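Side-chain contacts in exotoxin type A precursor (allele 1) (Streptococcus pyogenes phage T12, PDB 1FNU), which probably acts as a secreted superantigen toxin that links MHC class II molecules to T-cell receptors and so drives excessive T-cell activation: residues 1-6 with 171-176; 26-31 with 145-150; 182-187 with 199-204; 187-190 with 195-198. All coordinates share one frame; numbering follows the deposited sequence.

Interaction 1: residues 1-6 with 171-176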
loop_
_atom_site.group_PDB
_atom_site.type_symbol
_atom_site.label_atom_id
_atom_site.label_comp_id
_atom_site.label_asym_id
_atom_site.label_seq_id
_atom_site.Cartn_x
_atom_site.Cartn_y
_atom_site.Cartn_z
ATOM N N GLN A 1 2.731 -11.795 -31.949
ATOM C CA GLN A 1 1.839 -10.631 -32.180
ATOM C C GLN A 1 1.341 -10.384 -33.624
ATOM O O GLN A 1 2.038 -9.753 -34.442
ATOM C CB GLN A 1 2.545 -9.359 -31.656
ATOM C CG GLN A 1 2.602 -9.146 -30.161
ATOM C CD GLN A 1 1.413 -8.365 -29.682
ATOM O OE1 GLN A 1 0.298 -8.873 -29.623
ATOM N NE2 GLN A 1 1.639 -7.098 -29.354
ATOM N N GLN A 2 0.132 -10.876 -33.924
ATOM C CA GLN A 2 -0.481 -10.640 -35.236
ATOM C C GLN A 2 -0.428 -9.139 -35.274
ATOM O O GLN A 2 -0.763 -8.522 -34.283
ATOM C CB GLN A 2 -1.973 -11.035 -35.281
ATOM C CG GLN A 2 -2.910 -9.795 -35.681
ATOM C CD GLN A 2 -4.433 -10.093 -35.941
ATOM O OE1 GLN A 2 -4.789 -10.938 -36.805
ATOM N NE2 GLN A 2 -5.319 -9.372 -35.222
ATOM N N ASP A 3 -0.031 -8.546 -36.390
ATOM C CA ASP A 3 -0.008 -7.100 -36.451
ATOM C C ASP A 3 -1.340 -6.508 -36.001
ATOM O O ASP A 3 -2.427 -7.030 -36.272
ATOM C CB ASP A 3 0.423 -6.614 -37.839
ATOM C CG ASP A 3 1.945 -6.755 -38.049
ATOM O OD1 ASP A 3 2.573 -7.515 -37.275
ATOM O OD2 ASP A 3 2.510 -6.122 -38.972
ATOM N N PRO A 4 -1.260 -5.413 -35.251
ATOM C CA PRO A 4 -2.444 -4.747 -34.738
ATOM C C PRO A 4 -3.497 -4.333 -35.757
ATOM O O PRO A 4 -3.221 -3.921 -36.899
ATOM C CB PRO A 4 -1.847 -3.556 -33.965
ATOM C CG PRO A 4 -0.603 -3.267 -34.729
ATOM C CD PRO A 4 -0.046 -4.668 -34.859
ATOM N N ASP A 5 -4.726 -4.509 -35.321
ATOM C CA ASP A 5 -5.868 -4.080 -36.096
ATOM C C ASP A 5 -5.988 -2.590 -35.683
ATOM O O ASP A 5 -5.660 -2.266 -34.540
ATOM C CB ASP A 5 -7.089 -4.865 -35.605
ATOM C CG ASP A 5 -8.367 -4.436 -36.278
ATOM O OD1 ASP A 5 -8.570 -3.203 -36.465
ATOM O OD2 ASP A 5 -9.195 -5.319 -36.607
ATOM N N PRO A 6 -6.320 -1.657 -36.607
ATOM C CA PRO A 6 -6.476 -0.224 -36.268
ATOM C C PRO A 6 -7.344 0.062 -34.996
ATOM O O PRO A 6 -7.085 1.014 -34.248
ATOM C CB PRO A 6 -7.090 0.357 -37.565
ATOM C CG PRO A 6 -6.290 -0.412 -38.622
ATOM C CD PRO A 6 -6.456 -1.840 -38.072
ATOM N N TYR A 171 2.816 2.139 -32.329
ATOM C CA TYR A 171 3.225 0.817 -31.919
ATOM C C TYR A 171 4.581 0.557 -32.534
ATOM O O TYR A 171 5.035 1.263 -33.476
ATOM C CB TYR A 171 2.188 -0.269 -32.228
ATOM C CG TYR A 171 1.978 -0.675 -33.674
ATOM C CD1 TYR A 171 2.758 -1.663 -34.270
ATOM C CD2 TYR A 171 0.993 -0.038 -34.455
ATOM C CE1 TYR A 171 2.541 -2.022 -35.659
ATOM C CE2 TYR A 171 0.777 -0.386 -35.789
ATOM C CZ TYR A 171 1.528 -1.370 -36.377
ATOM O OH TYR A 171 1.142 -1.777 -37.635
ATOM N N ILE A 172 5.297 -0.361 -31.907
ATOM C CA ILE A 172 6.640 -0.693 -32.372
ATOM C C ILE A 172 6.552 -2.192 -32.623
ATOM O O ILE A 172 5.942 -2.933 -31.825
ATOM C CB ILE A 172 7.673 -0.356 -31.318
ATOM C CG1 ILE A 172 9.068 -0.709 -31.844
ATOM C CG2 ILE A 172 7.335 -1.090 -30.018
ATOM C CD1 ILE A 172 10.167 -0.243 -30.958
ATOM N N LYS A 173 7.125 -2.616 -33.736
ATOM C CA LYS A 173 7.056 -4.010 -34.154
ATOM C C LYS A 173 8.448 -4.558 -34.277
ATOM O O LYS A 173 9.319 -3.940 -34.856
ATOM C CB LYS A 173 6.340 -4.132 -35.507
ATOM C CG LYS A 173 6.404 -5.526 -36.167
ATOM C CD LYS A 173 5.689 -5.567 -37.543
ATOM C CE LYS A 173 5.683 -6.999 -38.169
ATOM N NZ LYS A 173 4.665 -7.206 -39.325
ATOM N N PHE A 174 8.638 -5.710 -33.663
ATOM C CA PHE A 174 9.914 -6.380 -33.662
ATOM C C PHE A 174 9.801 -7.589 -34.616
ATOM O O PHE A 174 8.837 -8.379 -34.568
ATOM C CB PHE A 174 10.266 -6.778 -32.235
ATOM C CG PHE A 174 10.752 -5.640 -31.383
ATOM C CD1 PHE A 174 12.014 -5.142 -31.559
ATOM C CD2 PHE A 174 9.922 -5.068 -30.393
ATOM C CE1 PHE A 174 12.479 -4.098 -30.778
ATOM C CE2 PHE A 174 10.362 -4.044 -29.611
ATOM C CZ PHE A 174 11.653 -3.548 -29.800
ATOM N N ILE A 175 10.782 -7.697 -35.513
ATOM C CA ILE A 175 10.801 -8.781 -36.490
ATOM C C ILE A 175 12.118 -9.566 -36.350
ATOM O O ILE A 175 13.150 -9.144 -36.876
ATOM C CB ILE A 175 10.670 -8.217 -37.897
ATOM C CG1 ILE A 175 9.576 -7.133 -37.922
ATOM C CG2 ILE A 175 10.226 -9.371 -38.871
ATOM C CD1 ILE A 175 9.729 -6.278 -39.077
ATOM N N PRO A 176 12.092 -10.700 -35.611
ATOM C CA PRO A 176 13.242 -11.582 -35.350
ATOM C C PRO A 176 13.441 -12.504 -36.561
ATOM O O PRO A 176 12.495 -13.161 -36.967
ATOM C CB PRO A 176 12.788 -12.389 -34.120
ATOM C CG PRO A 176 11.463 -11.752 -33.709
ATOM C CD PRO A 176 10.894 -11.297 -35.023
#
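In the beta-grasp domain, the N-terminal tail lies across one face of the mixed sheet, and Asp3 and Pro4 of the tail meet Lys173 and Tyr171 of strand 169-176. The tail and this strand are joined by one ionic and one CH-pi contact, with no backbone bond between them. Pro4 sets its CG squarely over the Tyr171 ring, 3.3 Å from the ring centroid and only 12° off the ring normal. This is a CH-pi contact of close approach, in which the proline tip meets the middle of the face rather than its rim; the CD carbon sits toward CE1 and CZ. Tyr171 has its CG between the backbone N and the carbonyl carbon (chi1 72°), which raises the ring from the strand to meet the proline. Two residues on, the extended chain of Lys173 runs up to the Asp3 carboxylate, meeting that side chain at about a right angle. The two form a salt bridge, although the modelled 2.4 Å from NZ to OD2 is too short to take literally; NZ is 2.9 Å from OD1. Strand 212-219 lies on one side, its Tyr217 ring meeting that of Tyr171, and on the other Gln1 and Gln2 hydrogen-bond to Trp183 of the edge strand 182-185. Ile172 and Phe174 face the other way, onto helix 142-157.

Interaction 2: residues 26-31 with 145-150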
loop_
_atom_site.group_PDB
_atom_site.type_symbol
_atom_site.label_atom_id
_atom_site.label_comp_id
_atom_site.label_asym_id
_atom_site.label_seq_id
_atom_site.Cartn_x
_atom_site.Cartn_y
_atom_site.Cartn_z
ATOM N N GLU A 26 11.286 9.482 -20.908
ATOM C CA GLU A 26 12.128 10.663 -20.944
ATOM C C GLU A 26 13.225 10.426 -19.882
ATOM O O GLU A 26 14.352 10.857 -20.069
ATOM C CB GLU A 26 11.342 11.879 -20.552
ATOM C CG GLU A 26 12.202 13.159 -20.323
ATOM C CD GLU A 26 12.936 13.599 -21.563
ATOM O OE1 GLU A 26 12.448 13.293 -22.671
ATOM O OE2 GLU A 26 13.998 14.266 -21.438
ATOM N N GLY A 27 12.909 9.752 -18.781
ATOM C CA GLY A 27 13.906 9.497 -17.722
ATOM C C GLY A 27 14.960 8.469 -18.156
ATOM O O GLY A 27 14.832 7.910 -19.257
ATOM N N ASP A 28 16.032 8.308 -17.370
ATOM C CA ASP A 28 17.063 7.345 -17.668
ATOM C C ASP A 28 16.576 5.944 -17.319
ATOM O O ASP A 28 15.679 5.764 -16.484
ATOM C CB ASP A 28 18.326 7.608 -16.857
ATOM C CG ASP A 28 18.989 8.847 -17.284
ATOM O OD1 ASP A 28 18.835 9.130 -18.477
ATOM O OD2 ASP A 28 19.608 9.543 -16.483
ATOM N N PRO A 29 17.083 4.958 -18.041
ATOM C CA PRO A 29 16.681 3.575 -17.745
ATOM C C PRO A 29 17.557 3.092 -16.542
ATOM O O PRO A 29 18.501 3.763 -16.119
ATOM C CB PRO A 29 17.034 2.847 -19.034
ATOM C CG PRO A 29 18.348 3.601 -19.417
ATOM C CD PRO A 29 17.923 5.032 -19.252
ATOM N N VAL A 30 17.238 1.923 -16.031
ATOM C CA VAL A 30 18.001 1.329 -14.922
ATOM C C VAL A 30 18.901 0.259 -15.659
ATOM O O VAL A 30 18.431 -0.602 -16.419
ATOM C CB VAL A 30 16.867 0.851 -13.876
ATOM C CG1 VAL A 30 16.812 -0.586 -13.687
ATOM C CG2 VAL A 30 16.927 1.734 -12.600
ATOM N N THR A 31 20.211 0.382 -15.507
ATOM C CA THR A 31 21.104 -0.535 -16.150
ATOM C C THR A 31 22.181 -0.973 -15.160
ATOM O O THR A 31 22.713 -0.188 -14.355
ATOM C CB THR A 31 21.801 0.114 -17.372
ATOM O OG1 THR A 31 22.635 1.150 -16.894
ATOM C CG2 THR A 31 20.717 0.707 -18.380
ATOM N N LEU A 145 15.593 -2.128 -26.448
ATOM C CA LEU A 145 15.559 -1.457 -27.761
ATOM C C LEU A 145 14.406 -0.469 -27.873
ATOM O O LEU A 145 14.583 0.612 -28.445
ATOM C CB LEU A 145 15.477 -2.509 -28.822
ATOM C CG LEU A 145 16.730 -3.403 -28.806
ATOM C CD1 LEU A 145 16.476 -4.439 -29.821
ATOM C CD2 LEU A 145 17.955 -2.736 -29.178
ATOM N N ASP A 146 13.271 -0.840 -27.295
ATOM C CA ASP A 146 12.030 0.009 -27.233
ATOM C C ASP A 146 12.388 1.236 -26.380
ATOM O O ASP A 146 12.150 2.373 -26.776
ATOM C CB ASP A 146 10.935 -0.838 -26.624
ATOM C CG ASP A 146 9.586 -0.171 -26.621
ATOM O OD1 ASP A 146 9.308 0.659 -27.523
ATOM O OD2 ASP A 146 8.769 -0.519 -25.732
ATOM N N TYR A 147 13.049 1.032 -25.244
ATOM C CA TYR A 147 13.399 2.192 -24.455
ATOM C C TYR A 147 14.163 3.140 -25.332
ATOM O O TYR A 147 13.791 4.271 -25.461
ATOM C CB TYR A 147 14.259 1.874 -23.252
ATOM C CG TYR A 147 14.710 3.169 -22.649
ATOM C CD1 TYR A 147 13.830 3.969 -21.892
ATOM C CD2 TYR A 147 15.988 3.654 -22.893
ATOM C CE1 TYR A 147 14.224 5.247 -21.413
ATOM C CE2 TYR A 147 16.403 4.947 -22.399
ATOM C CZ TYR A 147 15.521 5.739 -21.673
ATOM O OH TYR A 147 16.014 7.034 -21.242
ATOM N N LYS A 148 15.286 2.694 -25.909
ATOM C CA LYS A 148 16.019 3.591 -26.810
ATOM C C LYS A 148 15.182 4.158 -27.988
ATOM O O LYS A 148 15.308 5.314 -28.346
ATOM C CB LYS A 148 17.256 2.860 -27.326
ATOM C CG LYS A 148 18.219 2.663 -26.156
ATOM C CD LYS A 148 19.303 1.584 -26.459
ATOM C CE LYS A 148 20.579 1.719 -25.612
ATOM N NZ LYS A 148 21.496 0.501 -25.692
ATOM N N VAL A 149 14.293 3.380 -28.578
ATOM C CA VAL A 149 13.531 3.980 -29.669
ATOM C C VAL A 149 12.702 5.132 -29.075
ATOM O O VAL A 149 12.678 6.247 -29.606
ATOM C CB VAL A 149 12.587 2.956 -30.288
ATOM C CG1 VAL A 149 11.535 3.653 -31.216
ATOM C CG2 VAL A 149 13.406 1.927 -31.067
ATOM N N ARG A 150 11.991 4.844 -27.977
ATOM C CA ARG A 150 11.147 5.848 -27.377
ATOM C C ARG A 150 11.823 7.090 -26.776
ATOM O O ARG A 150 11.284 8.186 -26.950
ATOM C CB ARG A 150 10.149 5.228 -26.392
ATOM C CG ARG A 150 9.208 4.214 -27.052
ATOM C CD ARG A 150 8.047 3.921 -26.105
ATOM N NE ARG A 150 7.639 2.521 -26.106
ATOM C CZ ARG A 150 6.568 2.065 -25.467
ATOM N NH1 ARG A 150 5.797 2.930 -24.770
ATOM N NH2 ARG A 150 6.256 0.762 -25.530
HETATM O O HOH W 1 18.254 7.943 -21.633
#
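The loop that leaves helix 19-26 passes beside helix 142-157, bringing the CA of Pro29 to 7.6 Å from the CA of Tyr147, while Gly27 is the first residue to abandon the helical conformation. On the helix side the contact is made by Tyr147 alone. It holds its CG anti to the backbone N (chi1 172°) and carries the ring across to the loop, where its two chemical characters are used separately. The hydroxyl donates a hydrogen bond to the carbonyl O of Gly27, modelled at a very short 2.5 Å from OH, and that oxygen lies near the ring plane, at the edge. The face of the same ring receives Pro29: CB stands over its centre, 4.0 Å from the centroid, in a CH-pi contact, and CD reaches to 3.5 Å from CZ. A ring gripped at hydroxyl and face has little freedom to turn. A water in the ring plane links the Tyr147 hydroxyl, at a doubtfully short distance, weakly to Asp28 OD1. Within the same helix, Arg150 grips Asp146, one turn earlier, side-on: NE points almost straight at OD1 (2.9 Å) but from above the carboxylate plane, while the more bent NH2 bond uses the syn lone pair of OD2. Tyr79 of strand 75-80 packs on both Pro29 and Tyr147. The contact thus belongs to the OB-fold/beta-grasp interface of staphylococcal and streptococcal superantigens.

Interaction 3: residues 182-187 with 199-204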
loop_
_atom_site.group_PDB
_atom_site.type_symbol
_atom_site.label_atom_id
_atom_site.label_comp_id
_atom_site.label_asym_id
_atom_site.label_seq_id
_atom_site.Cartn_x
_atom_site.Cartn_y
_atom_site.Cartn_z
ATOM N N PHE A 182 6.438 -9.444 -33.215
ATOM C CA PHE A 182 5.551 -9.010 -32.114
ATOM C C PHE A 182 5.517 -7.480 -31.969
ATOM O O PHE A 182 6.331 -6.745 -32.570
ATOM C CB PHE A 182 5.890 -9.730 -30.751
ATOM C CG PHE A 182 7.309 -9.572 -30.303
ATOM C CD1 PHE A 182 7.718 -8.480 -29.574
ATOM C CD2 PHE A 182 8.268 -10.471 -30.727
ATOM C CE1 PHE A 182 9.063 -8.271 -29.279
ATOM C CE2 PHE A 182 9.646 -10.289 -30.451
ATOM C CZ PHE A 182 10.048 -9.183 -29.726
ATOM N N TRP A 183 4.589 -6.957 -31.179
ATOM C CA TRP A 183 4.601 -5.529 -31.144
ATOM C C TRP A 183 4.122 -5.044 -29.808
ATOM O O TRP A 183 3.564 -5.840 -29.050
ATOM C CB TRP A 183 3.755 -4.948 -32.301
ATOM C CG TRP A 183 2.395 -5.461 -32.332
ATOM C CD1 TRP A 183 1.914 -6.524 -33.046
ATOM C CD2 TRP A 183 1.286 -4.941 -31.589
ATOM N NE1 TRP A 183 0.561 -6.692 -32.798
ATOM C CE2 TRP A 183 0.157 -5.731 -31.903
ATOM C CE3 TRP A 183 1.136 -3.870 -30.682
ATOM C CZ2 TRP A 183 -1.120 -5.490 -31.339
ATOM C CZ3 TRP A 183 -0.149 -3.631 -30.118
ATOM C CH2 TRP A 183 -1.250 -4.437 -30.452
ATOM N N PHE A 184 4.436 -3.779 -29.499
ATOM C CA PHE A 184 4.030 -3.155 -28.233
ATOM C C PHE A 184 3.265 -1.858 -28.581
ATOM O O PHE A 184 3.714 -1.089 -29.445
ATOM C CB PHE A 184 5.247 -2.726 -27.381
ATOM C CG PHE A 184 6.206 -3.831 -27.027
ATOM C CD1 PHE A 184 5.773 -5.078 -26.722
ATOM C CD2 PHE A 184 7.568 -3.565 -26.966
ATOM C CE1 PHE A 184 6.696 -6.070 -26.365
ATOM C CE2 PHE A 184 8.485 -4.592 -26.591
ATOM C CZ PHE A 184 8.019 -5.802 -26.308
ATOM N N ASP A 185 2.128 -1.630 -27.907
ATOM C CA ASP A 185 1.333 -0.397 -28.045
ATOM C C ASP A 185 2.041 0.769 -27.304
ATOM O O ASP A 185 2.325 0.649 -26.103
ATOM C CB ASP A 185 -0.037 -0.606 -27.424
ATOM C CG ASP A 185 -1.014 0.381 -27.916
ATOM O OD1 ASP A 185 -0.558 1.544 -28.123
ATOM O OD2 ASP A 185 -2.196 0.019 -28.093
ATOM N N PHE A 186 2.365 1.858 -27.994
ATOM C CA PHE A 186 2.998 2.986 -27.335
ATOM C C PHE A 186 2.083 3.635 -26.298
ATOM O O PHE A 186 2.548 4.387 -25.468
ATOM C CB PHE A 186 3.452 4.078 -28.311
ATOM C CG PHE A 186 4.709 3.741 -29.121
ATOM C CD1 PHE A 186 5.542 2.692 -28.770
ATOM C CD2 PHE A 186 5.111 4.577 -30.159
ATOM C CE1 PHE A 186 6.761 2.459 -29.405
ATOM C CE2 PHE A 186 6.364 4.364 -30.833
ATOM C CZ PHE A 186 7.191 3.285 -30.439
ATOM N N PHE A 187 0.793 3.334 -26.356
ATOM C CA PHE A 187 -0.158 3.955 -25.458
ATOM C C PHE A 187 -0.938 2.988 -24.579
ATOM O O PHE A 187 -1.344 1.917 -25.011
ATOM C CB PHE A 187 -1.139 4.838 -26.282
ATOM C CG PHE A 187 -0.463 5.935 -27.027
ATOM C CD1 PHE A 187 0.145 6.984 -26.351
ATOM C CD2 PHE A 187 -0.367 5.904 -28.390
ATOM C CE1 PHE A 187 0.879 8.014 -27.032
ATOM C CE2 PHE A 187 0.372 6.937 -29.105
ATOM C CZ PHE A 187 0.989 7.974 -28.418
ATOM N N MET A 199 3.981 -4.298 -17.972
ATOM C CA MET A 199 3.898 -5.727 -18.064
ATOM C C MET A 199 4.116 -6.097 -19.529
ATOM O O MET A 199 4.285 -7.252 -19.790
ATOM C CB MET A 199 2.569 -6.250 -17.488
ATOM C CG MET A 199 2.521 -6.145 -15.936
ATOM S SD MET A 199 0.885 -6.587 -15.191
ATOM C CE MET A 199 0.824 -8.228 -15.395
ATOM N N ILE A 200 4.162 -5.153 -20.474
ATOM C CA ILE A 200 4.541 -5.596 -21.836
ATOM C C ILE A 200 5.983 -6.170 -21.854
ATOM O O ILE A 200 6.375 -6.856 -22.808
ATOM C CB ILE A 200 4.462 -4.422 -22.878
ATOM C CG1 ILE A 200 5.282 -3.247 -22.340
ATOM C CG2 ILE A 200 2.932 -4.132 -23.196
ATOM C CD1 ILE A 200 5.636 -2.154 -23.318
ATOM N N TYR A 201 6.765 -5.923 -20.802
ATOM C CA TYR A 201 8.153 -6.426 -20.711
ATOM C C TYR A 201 8.349 -7.633 -19.803
ATOM O O TYR A 201 9.498 -8.160 -19.610
ATOM C CB TYR A 201 9.080 -5.339 -20.148
ATOM C CG TYR A 201 9.049 -4.123 -20.952
ATOM C CD1 TYR A 201 9.057 -4.194 -22.347
ATOM C CD2 TYR A 201 9.039 -2.854 -20.326
ATOM C CE1 TYR A 201 9.073 -3.023 -23.102
ATOM C CE2 TYR A 201 9.060 -1.692 -21.054
ATOM C CZ TYR A 201 9.085 -1.763 -22.437
ATOM O OH TYR A 201 9.123 -0.569 -23.116
ATOM N N LYS A 202 7.248 -8.045 -19.197
ATOM C CA LYS A 202 7.332 -9.147 -18.268
ATOM C C LYS A 202 7.865 -10.464 -18.863
ATOM O O LYS A 202 8.538 -11.228 -18.147
ATOM C CB LYS A 202 5.939 -9.409 -17.646
ATOM C CG LYS A 202 5.952 -10.086 -16.283
ATOM C CD LYS A 202 4.519 -10.185 -15.686
ATOM C CE LYS A 202 3.991 -11.656 -15.611
ATOM N NZ LYS A 202 4.482 -12.474 -14.495
ATOM N N ASP A 203 7.596 -10.730 -20.142
ATOM C CA ASP A 203 7.998 -12.037 -20.672
ATOM C C ASP A 203 9.469 -12.049 -21.018
ATOM O O ASP A 203 9.952 -13.028 -21.506
ATOM C CB ASP A 203 7.150 -12.490 -21.874
ATOM C CG ASP A 203 7.300 -11.588 -23.117
ATOM O OD1 ASP A 203 8.301 -10.816 -23.273
ATOM O OD2 ASP A 203 6.377 -11.684 -23.990
ATOM N N ASN A 204 10.142 -10.931 -20.742
ATOM C CA ASN A 204 11.584 -10.804 -20.938
ATOM C C ASN A 204 12.027 -11.135 -22.337
ATOM O O ASN A 204 13.141 -11.585 -22.522
ATOM C CB ASN A 204 12.259 -11.736 -19.947
ATOM C CG ASN A 204 13.673 -11.359 -19.638
ATOM O OD1 ASN A 204 14.017 -10.194 -19.382
ATOM N ND2 ASN A 204 14.518 -12.390 -19.581
#
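Phe184 and Tyr201 meet as a T-shaped pair: the edge of the tyrosine is directed at the face of the phenylalanine, with the ring planes at 85° and the centroids 5.7 Å apart. The nearest atoms are Tyr201 CE1 and Phe184 CE2, at 3.9 Å, and CE2 lies close to the tyrosine plane. Such edge-to-face geometry sets the slightly positive hydrogens of one ring toward the electron-rich face of another.

Ile200 supplies the second part of the contact and ties the pair together. Its CG1 occupies the crowded position between the backbone N and the carbonyl carbon (chi1 53°). From there CD1 reaches to 4.1 Å from Phe184 CG, while CG1 lies over the centre of the Tyr201 ring on one face. One isoleucine therefore packs against both aromatics. Its carbonyl O approaches Phe184 CE1 obliquely, at 3.7 Å. No hydrogen bond joins the two segments; the polar end of Tyr201 looks instead to helices, its OH bonding Asp146 OD2 and Tyr25 OH.

Just beyond Phe184 the edge strand stops, and Asp185 OD1 accepts from the backbone N of Phe187 at 2.9 Å, forming an Asx turn. On the other segment, a 3-10 turn passes into a type I beta turn from Tyr201 to Asn204. Together these features make a hydrophobic cluster of the beta-grasp domain, in which the connection following helix 194-197 is packed against the edge strand 182-185, with Phe184 also touching Asp146 of helix 142-157.

Interaction 4: residues 187-190 with 195-198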
loop_
_atom_site.group_PDB
_atom_site.type_symbol
_atom_site.label_atom_id
_atom_site.label_comp_id
_atom_site.label_asym_id
_atom_site.label_seq_id
_atom_site.Cartn_x
_atom_site.Cartn_y
_atom_site.Cartn_z
ATOM N N PHE A 187 0.793 3.334 -26.356
ATOM C CA PHE A 187 -0.158 3.955 -25.458
ATOM C C PHE A 187 -0.938 2.988 -24.579
ATOM O O PHE A 187 -1.344 1.917 -25.011
ATOM C CB PHE A 187 -1.139 4.838 -26.282
ATOM C CG PHE A 187 -0.463 5.935 -27.027
ATOM C CD1 PHE A 187 0.145 6.984 -26.351
ATOM C CD2 PHE A 187 -0.367 5.904 -28.390
ATOM C CE1 PHE A 187 0.879 8.014 -27.032
ATOM C CE2 PHE A 187 0.372 6.937 -29.105
ATOM C CZ PHE A 187 0.989 7.974 -28.418
ATOM N N PRO A 188 -1.180 3.386 -23.305
ATOM C CA PRO A 188 -1.909 2.616 -22.311
ATOM C C PRO A 188 -3.425 2.746 -22.501
ATOM O O PRO A 188 -3.878 3.564 -23.310
ATOM C CB PRO A 188 -1.493 3.315 -20.998
ATOM C CG PRO A 188 -1.545 4.752 -21.395
ATOM C CD PRO A 188 -0.653 4.629 -22.682
ATOM N N GLU A 189 -4.200 1.973 -21.712
ATOM C CA GLU A 189 -5.655 2.137 -21.686
ATOM C C GLU A 189 -5.893 3.552 -21.031
ATOM O O GLU A 189 -4.965 4.146 -20.422
ATOM C CB GLU A 189 -6.371 1.025 -20.900
ATOM C CG GLU A 189 -5.880 0.783 -19.535
ATOM C CD GLU A 189 -6.755 -0.191 -18.782
ATOM O OE1 GLU A 189 -7.523 -0.984 -19.411
ATOM O OE2 GLU A 189 -6.667 -0.136 -17.536
ATOM N N PRO A 190 -7.138 4.095 -21.125
ATOM C CA PRO A 190 -7.434 5.422 -20.585
ATOM C C PRO A 190 -7.060 5.716 -19.140
ATOM O O PRO A 190 -6.399 6.700 -18.877
ATOM C CB PRO A 190 -8.924 5.573 -20.941
ATOM C CG PRO A 190 -9.047 4.779 -22.199
ATOM C CD PRO A 190 -8.369 3.514 -21.675
ATOM N N SER A 195 2.644 0.429 -13.456
ATOM C CA SER A 195 2.909 -0.953 -13.086
ATOM C C SER A 195 2.203 -1.938 -14.043
ATOM O O SER A 195 2.787 -2.948 -14.425
ATOM C CB SER A 195 2.417 -1.217 -11.654
ATOM O OG SER A 195 2.632 -2.571 -11.306
ATOM N N LYS A 196 0.935 -1.674 -14.335
ATOM C CA LYS A 196 0.173 -2.529 -15.228
ATOM C C LYS A 196 0.642 -2.444 -16.716
ATOM O O LYS A 196 0.834 -3.472 -17.366
ATOM C CB LYS A 196 -1.332 -2.231 -15.120
ATOM C CG LYS A 196 -1.738 -1.082 -16.089
ATOM C CD LYS A 196 -3.301 -0.738 -16.402
ATOM C CE LYS A 196 -4.180 -1.995 -16.825
ATOM N NZ LYS A 196 -3.769 -2.809 -18.129
ATOM N N TYR A 197 0.930 -1.223 -17.175
ATOM C CA TYR A 197 1.378 -0.904 -18.510
ATOM C C TYR A 197 2.714 -1.588 -18.792
ATOM O O TYR A 197 2.912 -2.151 -19.888
ATOM C CB TYR A 197 1.657 0.603 -18.694
ATOM C CG TYR A 197 2.144 0.936 -20.096
ATOM C CD1 TYR A 197 1.291 0.786 -21.194
ATOM C CD2 TYR A 197 3.504 1.204 -20.339
ATOM C CE1 TYR A 197 1.757 0.857 -22.478
ATOM C CE2 TYR A 197 3.973 1.281 -21.618
ATOM C CZ TYR A 197 3.094 1.095 -22.688
ATOM O OH TYR A 197 3.575 1.158 -23.984
ATOM N N LEU A 198 3.631 -1.572 -17.815
ATOM C CA LEU A 198 4.973 -2.094 -18.067
ATOM C C LEU A 198 5.102 -3.631 -18.196
ATOM O O LEU A 198 6.169 -4.174 -18.562
ATOM C CB LEU A 198 5.951 -1.461 -17.022
ATOM C CG LEU A 198 6.245 0.064 -17.265
ATOM C CD1 LEU A 198 7.060 0.648 -16.134
ATOM C CD2 LEU A 198 7.071 0.219 -18.595
HETATM O O HOH W 2 -2.401 -0.235 -19.799
#
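Glu189 and Lys196 both carry CG between the backbone N and the carbonyl carbon, with chi1 at 52° and 87°, but their chains then differ: the glutamate runs on extended, whereas the lysine folds at its last two torsions. The bend brings the lysine methylene CE, rather than its ammonium group, nearest to the carboxylate, with CE 3.2 Å from Glu189 OE2. NZ stays 4.0 Å from that oxygen, so the salt bridge is a long one and its attraction is probably modest. A water links Lys196 NZ weakly to the backbone N of Glu189, at the other end of the residue. The stronger partner of the carboxylate lies across a subunit boundary: OE2 accepts a hydrogen bond from ND1 of His44 of the second subunit.

Deeper in, the contact becomes apolar. Tyr197 has its CG anti to the backbone N (chi1 179°), which lays one side of its ring along the chain of residues 187-188. Tyr197 CD1 meets Pro188 CB at 3.8 Å, and Tyr197 CE1 comes to 4.0 Å from Phe187 C. Both approaches are oblique to the ring. At its far end the hydroxyl of Tyr197 hydrogen-bonds the carbonyl O of Asp185, which ends strand 182-185, and Arg150 NH1 of helix 142-157. The short helix 194-197 is thus folded back against the loop that precedes it. Helix 19-26 adds a further side to this packing, its Ile21 touching both Pro188 and Tyr197 and its Tyr25 touching Tyr197 as well.

Overall arrangement
Interactions 1 and 2 lie at the surface, interactions 3 and 4 in buried surroundings, and the chemistry only partly follows that division. Interaction 1 pairs an ionic with a proline-aromatic contact, and interaction 2 a tyrosine hydroxyl-to-carbonyl bond with a similar proline contact on the ring face; interaction 3 is aromatic and aliphatic, with no hydrogen bond between its segments, while interaction 4 grades from apolar packing to a charged pair at a subunit boundary. Interactions 1 and 3 use adjacent strands of one sheet, and interactions 3 and 4 share Phe187. Helix 142-157 is the common thread: Asp146 and Arg150 of interaction 2 reach tyrosines of interactions 3 and 4 respectively, and interaction 1's strand packs on it.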